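Glycosyl hydrolase family 62 protein (Coprinopsis cinerea, PDB 5B6T) hydrolyses terminal alpha-L-arabinofuranosyl residues, probably those that decorate the xylan backbone of arabinoxylan in plant cell walls. Local coordinates at residues D28-V32 / H265-R270; V40-T44 / A82-V86; V142-I147 / E195-R201; H34-H39 / D111-P115; N51-I55 / S67-D72. All coordinates share one frame; numbering follows the deposited sequence.

Contact 1. Residues D28-V32 / H265-R270. With CA (calcium ion), chain D.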
# COMPACT_ATOMS: atom_id res chain seq x y z
N ASP A 28 -2.44 -5.53 3.42
CA ASP A 28 -2.07 -4.15 3.13
C ASP A 28 -0.57 -3.85 3.36
O ASP A 28 -0.24 -2.84 4.00
CB ASP A 28 -2.90 -3.18 3.99
CG ASP A 28 -4.37 -3.54 4.07
OD1 ASP A 28 -4.94 -3.96 3.06
OD2 ASP A 28 -4.94 -3.35 5.20
N PRO A 29 0.34 -4.68 2.82
CA PRO A 29 1.73 -4.57 3.23
C PRO A 29 2.45 -3.34 2.71
O PRO A 29 2.22 -2.90 1.58
CB PRO A 29 2.39 -5.83 2.62
CG PRO A 29 1.51 -6.16 1.46
CD PRO A 29 0.13 -5.82 1.91
N SER A 30 3.39 -2.84 3.53
CA SER A 30 4.38 -1.89 3.11
C SER A 30 5.77 -2.52 3.32
O SER A 30 5.98 -3.25 4.27
CB SER A 30 4.27 -0.61 3.94
OG SER A 30 5.09 0.41 3.40
N VAL A 31 6.71 -2.22 2.43
CA VAL A 31 7.98 -2.93 2.45
C VAL A 31 9.17 -2.11 2.01
O VAL A 31 9.14 -1.42 0.99
CB VAL A 31 7.90 -4.23 1.63
CG1 VAL A 31 7.45 -3.98 0.19
CG2 VAL A 31 9.20 -5.01 1.69
N VAL A 32 10.24 -2.23 2.80
CA VAL A 32 11.56 -1.70 2.45
C VAL A 32 12.64 -2.71 2.80
O VAL A 32 12.50 -3.50 3.74
CB VAL A 32 11.89 -0.36 3.14
CG1 VAL A 32 10.96 0.74 2.64
CG2 VAL A 32 11.84 -0.43 4.65
N HIS A 265 -4.45 -5.12 -2.42
CA HIS A 265 -3.62 -4.16 -1.68
C HIS A 265 -2.19 -4.56 -1.45
O HIS A 265 -1.92 -5.39 -0.61
CB HIS A 265 -4.29 -3.83 -0.35
CG HIS A 265 -3.77 -2.59 0.27
ND1 HIS A 265 -4.56 -1.66 0.92
CD2 HIS A 265 -2.51 -2.08 0.28
CE1 HIS A 265 -3.81 -0.66 1.32
NE2 HIS A 265 -2.56 -0.89 0.96
N GLY A 266 -1.30 -3.98 -2.23
CA GLY A 266 0.11 -4.31 -2.18
C GLY A 266 1.05 -3.12 -2.29
O GLY A 266 0.66 -1.95 -2.14
N GLU A 267 2.33 -3.43 -2.56
CA GLU A 267 3.39 -2.42 -2.75
C GLU A 267 4.47 -3.01 -3.61
O GLU A 267 4.79 -4.22 -3.49
CB GLU A 267 4.02 -1.97 -1.42
CG GLU A 267 3.52 -0.59 -0.93
CD GLU A 267 4.26 -0.04 0.26
OE1 GLU A 267 5.48 -0.27 0.35
OE2 GLU A 267 3.61 0.61 1.13
N LEU A 268 5.07 -2.14 -4.44
CA LEU A 268 6.22 -2.53 -5.24
C LEU A 268 7.50 -2.48 -4.40
O LEU A 268 7.65 -1.64 -3.49
CB LEU A 268 6.43 -1.62 -6.47
CG LEU A 268 5.50 -1.82 -7.68
CD1 LEU A 268 5.71 -0.67 -8.68
CD2 LEU A 268 5.76 -3.15 -8.38
N ILE A 269 8.42 -3.37 -4.70
CA ILE A 269 9.76 -3.25 -4.12
C ILE A 269 10.42 -1.99 -4.70
O ILE A 269 10.44 -1.79 -5.94
CB ILE A 269 10.61 -4.50 -4.38
CG1 ILE A 269 10.03 -5.78 -3.74
CG2 ILE A 269 12.03 -4.29 -3.93
CD1 ILE A 269 9.40 -5.66 -2.39
N ARG A 270 10.93 -1.13 -3.83
CA ARG A 270 11.45 0.18 -4.23
C ARG A 270 12.94 0.14 -4.56
O ARG A 270 13.62 -0.79 -4.22
CB ARG A 270 11.20 1.18 -3.10
CG ARG A 270 9.78 1.20 -2.56
CD ARG A 270 9.65 2.22 -1.46
NE ARG A 270 8.47 1.92 -0.67
CZ ARG A 270 8.27 2.36 0.56
NH1 ARG A 270 9.11 3.22 1.11
NH2 ARG A 270 7.21 1.94 1.22
CA CA D . -0.83 0.36 1.20
O HOH W 1 -0.67 -0.30 3.27
O HOH W 2 10.97 -1.89 -1.08
O HOH W 3 -0.99 0.83 -0.88
O HOH W 4 0.91 1.45 1.56
O HOH W 5 -1.95 2.01 1.70
O HOH W 6 0.35 -1.24 0.54

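Contact 2. Residues V40-T44 / A82-V86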
# COMPACT_ATOMS: atom_id res chain seq x y z
N VAL A 40 8.76 -5.42 6.77
CA VAL A 40 7.40 -5.42 6.29
C VAL A 40 6.49 -4.91 7.42
O VAL A 40 6.58 -5.38 8.57
CB VAL A 40 6.96 -6.82 5.84
CG1 VAL A 40 5.45 -6.89 5.55
CG2 VAL A 40 7.79 -7.30 4.64
N PHE A 41 5.62 -3.97 7.08
CA PHE A 41 4.54 -3.55 7.98
C PHE A 41 3.23 -3.96 7.36
O PHE A 41 3.07 -3.83 6.15
CB PHE A 41 4.57 -2.02 8.16
CG PHE A 41 5.83 -1.54 8.82
CD1 PHE A 41 7.02 -1.44 8.12
CD2 PHE A 41 5.82 -1.22 10.17
CE1 PHE A 41 8.19 -1.05 8.76
CE2 PHE A 41 6.97 -0.78 10.79
CZ PHE A 41 8.14 -0.68 10.08
N ALA A 42 2.30 -4.48 8.16
CA ALA A 42 1.05 -4.97 7.62
C ALA A 42 -0.07 -4.72 8.60
O ALA A 42 0.19 -4.56 9.80
CB ALA A 42 1.18 -6.47 7.32
N SER A 43 -1.30 -4.69 8.08
CA SER A 43 -2.49 -4.73 8.94
C SER A 43 -2.73 -6.13 9.46
O SER A 43 -2.63 -7.10 8.73
CB SER A 43 -3.75 -4.32 8.17
OG SER A 43 -3.56 -3.09 7.53
N THR A 44 -3.07 -6.24 10.75
CA THR A 44 -3.73 -7.44 11.26
C THR A 44 -5.24 -7.23 11.16
O THR A 44 -5.74 -6.15 11.52
CB THR A 44 -3.33 -7.74 12.72
OG1 THR A 44 -3.73 -6.67 13.61
CG2 THR A 44 -1.83 -7.89 12.83
N ALA A 82 -4.74 0.83 10.56
CA ALA A 82 -4.70 -0.06 9.39
C ALA A 82 -4.01 0.58 8.20
O ALA A 82 -3.99 1.81 8.06
CB ALA A 82 -6.09 -0.51 8.99
N ALA A 83 -3.47 -0.30 7.36
CA ALA A 83 -2.92 0.03 6.03
C ALA A 83 -1.72 0.97 6.09
O ALA A 83 -1.80 2.17 5.78
CB ALA A 83 -4.02 0.54 5.08
N PRO A 84 -0.58 0.41 6.47
CA PRO A 84 0.59 1.23 6.72
C PRO A 84 1.41 1.56 5.45
O PRO A 84 1.36 0.83 4.44
CB PRO A 84 1.41 0.34 7.65
CG PRO A 84 1.10 -1.05 7.20
CD PRO A 84 -0.33 -1.01 6.78
N GLN A 85 2.22 2.62 5.54
CA GLN A 85 3.21 2.98 4.54
C GLN A 85 4.43 3.45 5.29
O GLN A 85 4.34 4.42 6.02
CB GLN A 85 2.73 4.10 3.61
CG GLN A 85 3.77 4.44 2.55
CD GLN A 85 3.62 5.82 1.98
OE1 GLN A 85 3.06 6.72 2.59
NE2 GLN A 85 4.18 6.01 0.80
N VAL A 86 5.56 2.78 5.11
CA VAL A 86 6.82 3.19 5.74
C VAL A 86 7.76 3.87 4.76
O VAL A 86 7.90 3.42 3.62
CB VAL A 86 7.54 1.99 6.44
CG1 VAL A 86 8.02 0.94 5.44
CG2 VAL A 86 8.70 2.48 7.30

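Contact 3. Residues V142-I147 / E195-R201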
# COMPACT_ATOMS: atom_id res chain seq x y z
N VAL A 142 -9.68 5.76 3.59
CA VAL A 142 -8.69 4.72 3.74
C VAL A 142 -7.47 4.93 2.85
O VAL A 142 -7.49 5.71 1.93
CB VAL A 142 -9.30 3.31 3.45
CG1 VAL A 142 -10.41 3.01 4.46
CG2 VAL A 142 -9.76 3.12 1.99
N ASP A 143 -6.41 4.20 3.21
CA ASP A 143 -5.25 3.95 2.33
C ASP A 143 -4.46 5.21 2.01
O ASP A 143 -4.44 5.71 0.87
CB ASP A 143 -5.69 3.15 1.08
CG ASP A 143 -6.34 1.84 1.46
OD1 ASP A 143 -6.08 1.35 2.58
OD2 ASP A 143 -7.08 1.26 0.64
N MET A 144 -3.83 5.70 3.06
CA MET A 144 -3.11 6.96 3.07
C MET A 144 -1.71 6.74 2.51
O MET A 144 -1.00 5.83 2.96
CB MET A 144 -3.01 7.47 4.51
CG MET A 144 -4.31 7.43 5.28
SD MET A 144 -5.58 8.47 4.55
CE MET A 144 -7.01 7.97 5.52
N TRP A 145 -1.32 7.59 1.55
CA TRP A 145 -0.04 7.42 0.86
C TRP A 145 0.66 8.75 0.64
O TRP A 145 0.09 9.66 0.00
CB TRP A 145 -0.30 6.72 -0.48
CG TRP A 145 0.95 6.48 -1.27
CD1 TRP A 145 1.60 7.36 -2.11
CD2 TRP A 145 1.71 5.28 -1.32
NE1 TRP A 145 2.71 6.78 -2.62
CE2 TRP A 145 2.80 5.49 -2.17
CE3 TRP A 145 1.57 4.03 -0.72
CZ2 TRP A 145 3.77 4.50 -2.43
CZ3 TRP A 145 2.52 3.07 -0.95
CH2 TRP A 145 3.59 3.30 -1.82
N VAL A 146 1.90 8.85 1.11
CA VAL A 146 2.76 10.02 0.91
C VAL A 146 3.78 9.77 -0.18
O VAL A 146 4.41 8.71 -0.23
CB VAL A 146 3.47 10.41 2.24
CG1 VAL A 146 4.56 11.45 1.99
CG2 VAL A 146 2.48 10.86 3.30
N ILE A 147 3.97 10.78 -1.03
CA ILE A 147 5.12 10.85 -1.94
C ILE A 147 5.54 12.32 -2.04
O ILE A 147 4.69 13.21 -2.18
CB ILE A 147 4.85 10.20 -3.31
CG1 ILE A 147 6.05 10.37 -4.25
CG2 ILE A 147 3.56 10.70 -3.97
CD1 ILE A 147 5.98 9.56 -5.50
N GLU A 195 -9.82 1.41 -4.00
CA GLU A 195 -8.97 1.81 -2.86
C GLU A 195 -7.52 1.44 -3.15
O GLU A 195 -7.19 1.09 -4.30
CB GLU A 195 -9.47 1.12 -1.58
CG GLU A 195 -9.43 -0.40 -1.63
CD GLU A 195 -10.18 -1.11 -0.51
OE1 GLU A 195 -10.74 -0.50 0.40
OE2 GLU A 195 -10.20 -2.36 -0.49
N ALA A 196 -6.65 1.62 -2.17
CA ALA A 196 -5.29 1.09 -2.19
C ALA A 196 -4.45 1.66 -3.33
O ALA A 196 -3.83 0.92 -4.10
CB ALA A 196 -5.31 -0.43 -2.23
N ALA A 197 -4.30 2.97 -3.32
CA ALA A 197 -3.36 3.63 -4.22
C ALA A 197 -1.88 3.33 -3.86
O ALA A 197 -1.54 3.17 -2.70
CB ALA A 197 -3.59 5.13 -4.24
N ASN A 198 -1.05 3.25 -4.90
CA ASN A 198 0.40 3.43 -4.78
C ASN A 198 0.81 4.50 -5.78
O ASN A 198 0.29 4.56 -6.90
CB ASN A 198 1.22 2.18 -5.13
CG ASN A 198 0.83 0.93 -4.36
OD1 ASN A 198 0.29 -0.01 -4.96
ND2 ASN A 198 1.17 0.86 -3.09
N VAL A 199 1.74 5.35 -5.36
CA VAL A 199 2.30 6.37 -6.23
C VAL A 199 3.82 6.39 -6.08
O VAL A 199 4.34 6.52 -4.99
CB VAL A 199 1.71 7.77 -5.97
CG1 VAL A 199 2.12 8.72 -7.10
CG2 VAL A 199 0.21 7.67 -5.86
N TYR A 200 4.52 6.21 -7.23
CA TYR A 200 5.98 6.10 -7.24
C TYR A 200 6.63 6.99 -8.28
O TYR A 200 6.04 7.26 -9.32
CB TYR A 200 6.38 4.68 -7.58
CG TYR A 200 5.91 3.63 -6.60
CD1 TYR A 200 6.51 3.51 -5.36
CD2 TYR A 200 4.89 2.76 -6.93
CE1 TYR A 200 6.11 2.52 -4.46
CE2 TYR A 200 4.50 1.76 -6.06
CZ TYR A 200 5.10 1.66 -4.80
OH TYR A 200 4.69 0.66 -3.94
N ARG A 201 7.85 7.45 -7.97
CA ARG A 201 8.73 8.05 -8.99
C ARG A 201 9.38 6.93 -9.78
O ARG A 201 9.89 5.97 -9.20
CB ARG A 201 9.79 8.91 -8.34
CG ARG A 201 10.88 9.42 -9.26
CD ARG A 201 10.34 10.32 -10.36
NE ARG A 201 11.38 10.64 -11.33
CZ ARG A 201 12.36 11.52 -11.12
NH1 ARG A 201 12.45 12.19 -9.97
NH2 ARG A 201 13.28 11.73 -12.07
O HOH W 7 -5.44 5.06 -1.68
O HOH W 8 -2.52 3.80 -0.27

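Contact 4. Residues H34-H39 / D111-P115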
# COMPACT_ATOMS: atom_id res chain seq x y z
N HIS A 34 16.45 -2.72 4.04
CA HIS A 34 17.35 -1.79 4.73
C HIS A 34 18.31 -2.57 5.58
O HIS A 34 17.91 -3.47 6.36
CB HIS A 34 16.55 -0.81 5.59
CG HIS A 34 17.38 0.03 6.50
ND1 HIS A 34 18.10 1.11 6.05
CD2 HIS A 34 17.62 -0.06 7.83
CE1 HIS A 34 18.73 1.67 7.06
NE2 HIS A 34 18.47 0.98 8.15
N ASP A 35 19.59 -2.24 5.42
CA ASP A 35 20.66 -2.93 6.13
C ASP A 35 20.52 -4.44 6.17
O ASP A 35 20.54 -5.06 7.22
CB ASP A 35 20.79 -2.32 7.52
CG ASP A 35 21.46 -0.96 7.47
OD1 ASP A 35 21.95 -0.58 6.37
OD2 ASP A 35 21.50 -0.28 8.51
N GLY A 36 20.36 -5.02 4.99
CA GLY A 36 20.40 -6.45 4.82
C GLY A 36 19.18 -7.24 5.19
O GLY A 36 19.22 -8.47 5.25
N ARG A 37 18.07 -6.55 5.47
CA ARG A 37 16.84 -7.20 5.86
C ARG A 37 15.65 -6.55 5.21
O ARG A 37 15.64 -5.33 4.93
CB ARG A 37 16.62 -7.10 7.39
CG ARG A 37 17.69 -7.69 8.28
CD ARG A 37 17.32 -7.50 9.74
NE ARG A 37 16.24 -8.37 10.18
CZ ARG A 37 16.36 -9.69 10.41
NH1 ARG A 37 17.52 -10.30 10.25
NH2 ARG A 37 15.32 -10.38 10.82
N TRP A 38 14.62 -7.36 5.00
CA TRP A 38 13.30 -6.88 4.64
C TRP A 38 12.58 -6.42 5.89
O TRP A 38 12.65 -7.08 6.94
CB TRP A 38 12.50 -8.01 3.98
CG TRP A 38 13.12 -8.38 2.66
CD1 TRP A 38 13.91 -9.45 2.39
CD2 TRP A 38 13.01 -7.63 1.45
NE1 TRP A 38 14.30 -9.42 1.05
CE2 TRP A 38 13.77 -8.30 0.46
CE3 TRP A 38 12.38 -6.42 1.12
CZ2 TRP A 38 13.89 -7.82 -0.84
CZ3 TRP A 38 12.50 -5.95 -0.19
CH2 TRP A 38 13.26 -6.64 -1.14
N HIS A 39 11.88 -5.30 5.76
CA HIS A 39 11.08 -4.74 6.84
C HIS A 39 9.67 -4.60 6.27
O HIS A 39 9.43 -3.78 5.39
CB HIS A 39 11.61 -3.37 7.27
CG HIS A 39 13.05 -3.43 7.67
ND1 HIS A 39 13.47 -3.61 8.97
CD2 HIS A 39 14.17 -3.39 6.92
CE1 HIS A 39 14.79 -3.66 9.00
NE2 HIS A 39 15.24 -3.55 7.76
N ASP A 111 14.67 4.84 14.10
CA ASP A 111 15.30 3.54 13.80
C ASP A 111 14.26 2.49 13.44
O ASP A 111 13.53 2.01 14.30
CB ASP A 111 16.11 3.09 15.03
CG ASP A 111 16.80 1.76 14.84
OD1 ASP A 111 16.90 1.28 13.67
OD2 ASP A 111 17.30 1.25 15.88
N ILE A 112 14.21 2.13 12.15
CA ILE A 112 13.25 1.13 11.67
C ILE A 112 13.44 -0.23 12.34
O ILE A 112 12.49 -1.01 12.48
CB ILE A 112 13.30 1.01 10.12
CG1 ILE A 112 12.07 0.24 9.59
CG2 ILE A 112 14.59 0.36 9.64
CD1 ILE A 112 12.00 0.26 8.08
N ASN A 113 14.67 -0.50 12.78
CA ASN A 113 14.97 -1.73 13.54
C ASN A 113 14.48 -1.74 14.97
O ASN A 113 14.70 -2.71 15.68
CB ASN A 113 16.48 -2.02 13.52
CG ASN A 113 16.92 -2.63 12.22
OD1 ASN A 113 17.69 -2.04 11.48
ND2 ASN A 113 16.43 -3.83 11.94
N ASN A 114 13.82 -0.66 15.42
CA ASN A 114 13.26 -0.60 16.76
C ASN A 114 11.74 -0.50 16.70
O ASN A 114 11.19 0.58 16.87
CB ASN A 114 13.82 0.59 17.56
CG ASN A 114 13.38 0.55 18.99
OD1 ASN A 114 13.15 -0.55 19.53
ND2 ASN A 114 13.22 1.71 19.62
N PRO A 115 11.05 -1.63 16.53
CA PRO A 115 9.60 -1.51 16.42
C PRO A 115 8.95 -0.96 17.69
O PRO A 115 7.87 -0.34 17.62
CB PRO A 115 9.16 -2.95 16.14
CG PRO A 115 10.32 -3.83 16.58
CD PRO A 115 11.52 -3.00 16.25
O HOH W 9 18.21 -4.20 9.36

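Contact 5. Residues N51-I55 / S67-D72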
# COMPACT_ATOMS: atom_id res chain seq x y z
N ASN A 51 -5.17 -3.73 13.65
CA ASN A 51 -3.99 -3.02 14.19
C ASN A 51 -2.83 -3.33 13.21
O ASN A 51 -3.06 -3.72 12.07
CB ASN A 51 -3.76 -3.39 15.68
CG ASN A 51 -3.00 -2.30 16.47
OD1 ASN A 51 -3.59 -1.51 17.23
ND2 ASN A 51 -1.70 -2.33 16.40
N LEU A 52 -1.60 -3.13 13.64
CA LEU A 52 -0.45 -3.19 12.75
C LEU A 52 0.61 -4.10 13.33
O LEU A 52 0.80 -4.17 14.55
CB LEU A 52 0.16 -1.79 12.56
CG LEU A 52 -0.74 -0.72 11.91
CD1 LEU A 52 -0.08 0.66 11.92
CD2 LEU A 52 -1.09 -1.08 10.47
N VAL A 53 1.33 -4.75 12.43
CA VAL A 53 2.43 -5.64 12.80
C VAL A 53 3.68 -5.33 11.95
O VAL A 53 3.57 -4.95 10.77
CB VAL A 53 1.97 -7.11 12.69
CG1 VAL A 53 1.67 -7.49 11.26
CG2 VAL A 53 2.98 -8.05 13.35
N TYR A 54 4.85 -5.52 12.58
CA TYR A 54 6.14 -5.37 11.96
C TYR A 54 6.77 -6.76 11.87
O TYR A 54 6.73 -7.56 12.83
CB TYR A 54 7.03 -4.45 12.79
CG TYR A 54 8.48 -4.45 12.42
CD1 TYR A 54 8.92 -3.83 11.24
CD2 TYR A 54 9.46 -5.00 13.25
CE1 TYR A 54 10.25 -3.81 10.89
CE2 TYR A 54 10.80 -4.99 12.89
CZ TYR A 54 11.20 -4.38 11.72
OH TYR A 54 12.54 -4.35 11.36
N ILE A 55 7.29 -7.07 10.67
CA ILE A 55 7.86 -8.36 10.35
C ILE A 55 9.19 -8.13 9.66
O ILE A 55 9.26 -7.32 8.75
CB ILE A 55 6.93 -9.14 9.40
CG1 ILE A 55 5.46 -9.10 9.89
CG2 ILE A 55 7.43 -10.58 9.22
CD1 ILE A 55 4.45 -9.67 8.89
N SER A 67 9.26 -13.83 13.15
CA SER A 67 8.43 -13.40 14.26
C SER A 67 7.67 -12.12 13.91
O SER A 67 8.08 -11.33 13.05
CB SER A 67 9.30 -13.12 15.50
OG SER A 67 10.32 -12.19 15.20
N PHE A 68 6.54 -11.96 14.57
CA PHE A 68 5.77 -10.73 14.50
C PHE A 68 6.11 -9.85 15.69
O PHE A 68 6.24 -10.34 16.82
CB PHE A 68 4.29 -11.07 14.59
CG PHE A 68 3.67 -11.59 13.30
CD1 PHE A 68 4.44 -11.91 12.17
CD2 PHE A 68 2.30 -11.71 13.21
CE1 PHE A 68 3.84 -12.38 11.01
CE2 PHE A 68 1.69 -12.17 12.05
CZ PHE A 68 2.48 -12.50 10.94
N TYR A 69 6.23 -8.55 15.45
CA TYR A 69 6.20 -7.57 16.55
C TYR A 69 4.89 -6.83 16.40
O TYR A 69 4.72 -6.01 15.47
CB TYR A 69 7.40 -6.58 16.54
CG TYR A 69 7.54 -5.86 17.86
CD1 TYR A 69 6.70 -4.83 18.19
CD2 TYR A 69 8.56 -6.19 18.75
CE1 TYR A 69 6.83 -4.18 19.42
CE2 TYR A 69 8.70 -5.54 19.96
CZ TYR A 69 7.83 -4.54 20.28
OH TYR A 69 7.93 -3.89 21.51
N TYR A 70 3.97 -7.06 17.34
CA TYR A 70 2.69 -6.38 17.34
C TYR A 70 2.87 -4.93 17.82
O TYR A 70 3.29 -4.68 18.94
CB TYR A 70 1.72 -7.14 18.23
CG TYR A 70 1.33 -8.50 17.67
CD1 TYR A 70 0.54 -8.60 16.54
CD2 TYR A 70 1.73 -9.68 18.30
CE1 TYR A 70 0.18 -9.84 16.00
CE2 TYR A 70 1.37 -10.91 17.79
CZ TYR A 70 0.58 -10.99 16.65
OH TYR A 70 0.16 -12.22 16.13
N LEU A 71 2.56 -3.98 16.94
CA LEU A 71 2.92 -2.59 17.21
C LEU A 71 2.06 -1.93 18.26
O LEU A 71 2.39 -0.82 18.72
CB LEU A 71 2.97 -1.77 15.92
CG LEU A 71 4.08 -2.19 14.96
CD1 LEU A 71 3.91 -1.45 13.64
CD2 LEU A 71 5.47 -1.94 15.55
N ASP A 72 1.00 -2.60 18.70
CA ASP A 72 0.24 -2.10 19.85
C ASP A 72 1.04 -2.14 21.16
O ASP A 72 0.65 -1.50 22.14
CB ASP A 72 -1.14 -2.79 19.98
CG ASP A 72 -1.06 -4.30 20.29
OD1 ASP A 72 -0.07 -4.79 20.80
OD2 ASP A 72 -2.11 -4.97 20.13

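Contact 1. Residues D28-V32 / H265-R270
Glu267 OE1 is gripped from both faces of its carboxylate. Val31 N donates to OE1 across the contact at 3.1 Å, and Arg270 NH2, of the same segment as the acid, reaches OE1 from the other face at 2.9 Å in a salt bridge. The Arg270 bond lies almost in the guanidinium plane. Ser30 OG donates to Glu267 OE2 at 2.7 Å, on the syn side and 21° out of the carboxylate plane. With OG anti to the backbone N (chi1 -170°), Ser30 turns its hydroxyl to that oxygen, and Ser30 OG is also hydrogen-bonded with Val86 N. Arg270 NH1 has a further partner in Val86 O, while Val32 CG1 lies over one guanidinium face. Val31 CG1 packs on Ile269 CD1 at 3.6 Å.

At the other end the His265 ring presents a face to Asp28, whose CB sits 3.6 Å from the ring centroid and nearly on the ring normal, a CH-pi contact. His265 NE2 binds the calcium ion at 2.1 Å, and five waters complete its shell of six; one of them also donates to Asp28 O at 2.7 Å. Asp28 OD2 is hydrogen-bonded with Ser43 OG and with a bound glycerol.

The strands run nearly parallel, 21° apart, and belong to different sheets, the innermost strands of neighbouring propeller blades. Chemically, a buried acid with a cation and two neutral donors round it is probably stabilised as the carboxylate, while the protein holds calcium directly by one histidine and otherwise through water.

Contact 2. Residues V40-T44 / A82-V86
Ser43 and Ala83 make the one hydrogen bond between these segments: Ala83 N donates to Ser43 OG at 2.8 Å, with an N-H...O angle of 158°. The hydroxyl lies beside its own backbone N and anti to the carbonyl carbon (chi1 -53°), which brings OG up to the Ala83 amide, and the same oxygen is hydrogen-bonded with Asp28 OD2. With alanine in place of the serine, the buried N-H of Ala83 would probably lose this acceptor and Asp28 OD2 one of its partners.

Apolar packing supplies the rest. Phe41 meets two residues of 82-86: its CB rests against Pro84 CG at 3.7 Å, and further out CD1 meets Val86 CG1, also at 3.7 Å. Phe41 and Val86 cross at about a right angle, and the CD1-CE1 side of the ring lies against both valine methyls. Pro84 CG additionally touches the backbone, 3.6 Å from Phe41 O. Leu97 borders Phe41 and Val86, and the ring of Tyr54 meets that of Phe41.

The two strands are close to antiparallel, 169° between their directions and 5.6 Å apart at closest approach, yet they share no backbone hydrogen bonds: 40-44 belongs to one propeller blade and 82-86 is the innermost strand of the next. Chemically, 40-44 and 82-86 thus meet in an apolar interface with one hydrogen bond, shared with Asp28 beside the glycerol-bearing pocket; Ser30 OG to Val86 N adds another link between the same blades.

Contact 3. Residues V142-I147 / E195-R201
Strands 142-147 and 195-201 run side by side in the same direction, 11° apart, with axes 6.3 Å from each other at closest approach, and no backbone hydrogen bond joins them. Asp143 CA and Ala196 CA come within 5.3 Å. A water bridges instead, accepting from Ala197 N and donating to Asp143 O.

In Trp145, CG is anti to the backbone N (chi1 -179°), which lays the indole across the opposite strand; NE1 then donates to Val199 O at 2.9 Å, meeting a lone pair in the carbonyl plane, though the bond is bent and the oxygen lies off the indole plane. Asn198 CA stands over the six-membered ring, 4.0 Å from its centroid. The far edge of the indole points to the face of Tyr200 in an offset edge-to-face pair, centroids 5.3 Å apart and planes at 82°. Replacing the tryptophan by an alanine is likely to open a large gap between the strands and to leave Val199 O without its N-H donor.

At the other end Ala196 N makes a weak, bent bond to Asp143 OD2, and Arg221 forms a salt bridge with Glu195. By nearest atoms, lead lies about 3 Å from the Glu195 side chain; a glycerol, probably from the crystallisation liquor, is as close to that of Asp143. Such parallel innermost strands of successive blades lining a central pocket are characteristic of the five-bladed beta-propeller of GH62 enzymes.

Contact 4. Residues H34-H39 / D111-P115
First torsions set how Ile112 and His39 meet. In Ile112, CG1 is anti to the backbone N (chi1 -166°), which sends CD1 to His39 CB at 3.7 Å and leaves CG2 between the backbone N and the carbonyl carbon. From there CG2 stands over one face of the His39 imidazole, 4.2 Å from its centroid, as a CH-pi contact. His39 holds its CG beside its own N (chi1 -56°), which brings NE2 to His34 O across the hairpin.

That hairpin is formed by the two inner strands of a propeller blade, 25-34 and 37-46, and the contact lies at its type I' turn from His34 to Arg37. Facing it is a loop of the neighbouring blade, folded as a type I turn from Asp111 to Asn114, in which Asp111 OD1 accepts from Asn113 N to make an Asx turn.

The imidazole is fixed from several directions. His39 NE2 donates to His34 O at 3.0 Å with the acceptor almost exactly in the ring plane, while Arg37 N reaches the same oxygen from the opposite face of the carbonyl. At the other nitrogen, ND1 is hydrogen-bonded with Tyr54 OH, so rotation of the ring is resisted at both ends. His34 contributes its own ring, whose CD2 touches Ile112 CG2 at 3.6 Å as the two side chains run antiparallel alongside one another. One methyl, CG2, thus touches both histidine rings.

Asn113 lies beside the ring edge, with its amide plane 71° from the His39 ring. Its ND2 is in the plane of that ring, 3.4 Å from His39 CE1.

Contact 5. Residues N51-I55 / S67-D72
Strands 51-55 and 68-70 pair antiparallel, their axes 4.7 Å apart at closest approach and 145° between their directions, a marked twist. Tyr54 and Tyr69 form the hydrogen-bonded pair: Tyr54 N donates to Tyr69 O at 2.9 Å and Tyr69 N to Tyr54 O at 2.8 Å, both bonds nearly straight. Leu71 N donates to Leu52 O at 3.0 Å, just where the second segment leaves the strand and enters a 3-10 segment. Val53 faces Tyr70 as a non-hydrogen-bonded pair.

On the sheet face of Val53 and Tyr70, Val53 CG2 touches Phe68 and Tyr70. Being anti to the backbone N, it swings over the neighbouring strand to lie 3.5 Å from Phe68 CB and also approaches Tyr70 CD1. Ile55 and Phe68 run alongside each other in one direction, with Ile55 CD1 against Phe68 CE1 at 3.5 Å.

Together the two strands form a beta hairpin with a long connection, and 68-70 is the outermost strand of the four-stranded propeller blade that starts with 25-34. Arg21 makes a cation-pi contact with Tyr70 and a salt bridge with Asp72, while Asp19 takes the Tyr70 hydroxyl.

Tyr54 and Tyr69 stand on the other face, where their rings extend outward. Tyr69 CB comes up to the edge of the Tyr54 ring near CD2. Leu71 bridges two residues of 51-55 with its separate methyls: CD1 packs on Leu52 CB at 3.9 Å and CD2 on Tyr54 CB at 4.0 Å.

Contacts 1, 2 and 3 surround the central pocket of the propeller, while contacts 4 and 5 lie toward its rim, their centres about 18 and 16 Å from the centre of the chain. Contact 1 holds the calcium; lead, about 3 Å from the Glu195 side chain of contact 3 by nearest atoms, is about 7 Å from that of Asp28, and glycerol touches Asp28 and Asp143. Gln85 OE1 and Val146 N, probably hydrogen-bonded at 2.8 Å, tie contact 2 to contact 3. Contacts 1, 2, 4 and 5 each have a segment in the blade of strands 25-34 to 68-70; contact 5 lies wholly in it, while contacts 1, 2 and 4 bridge to a neighbouring blade.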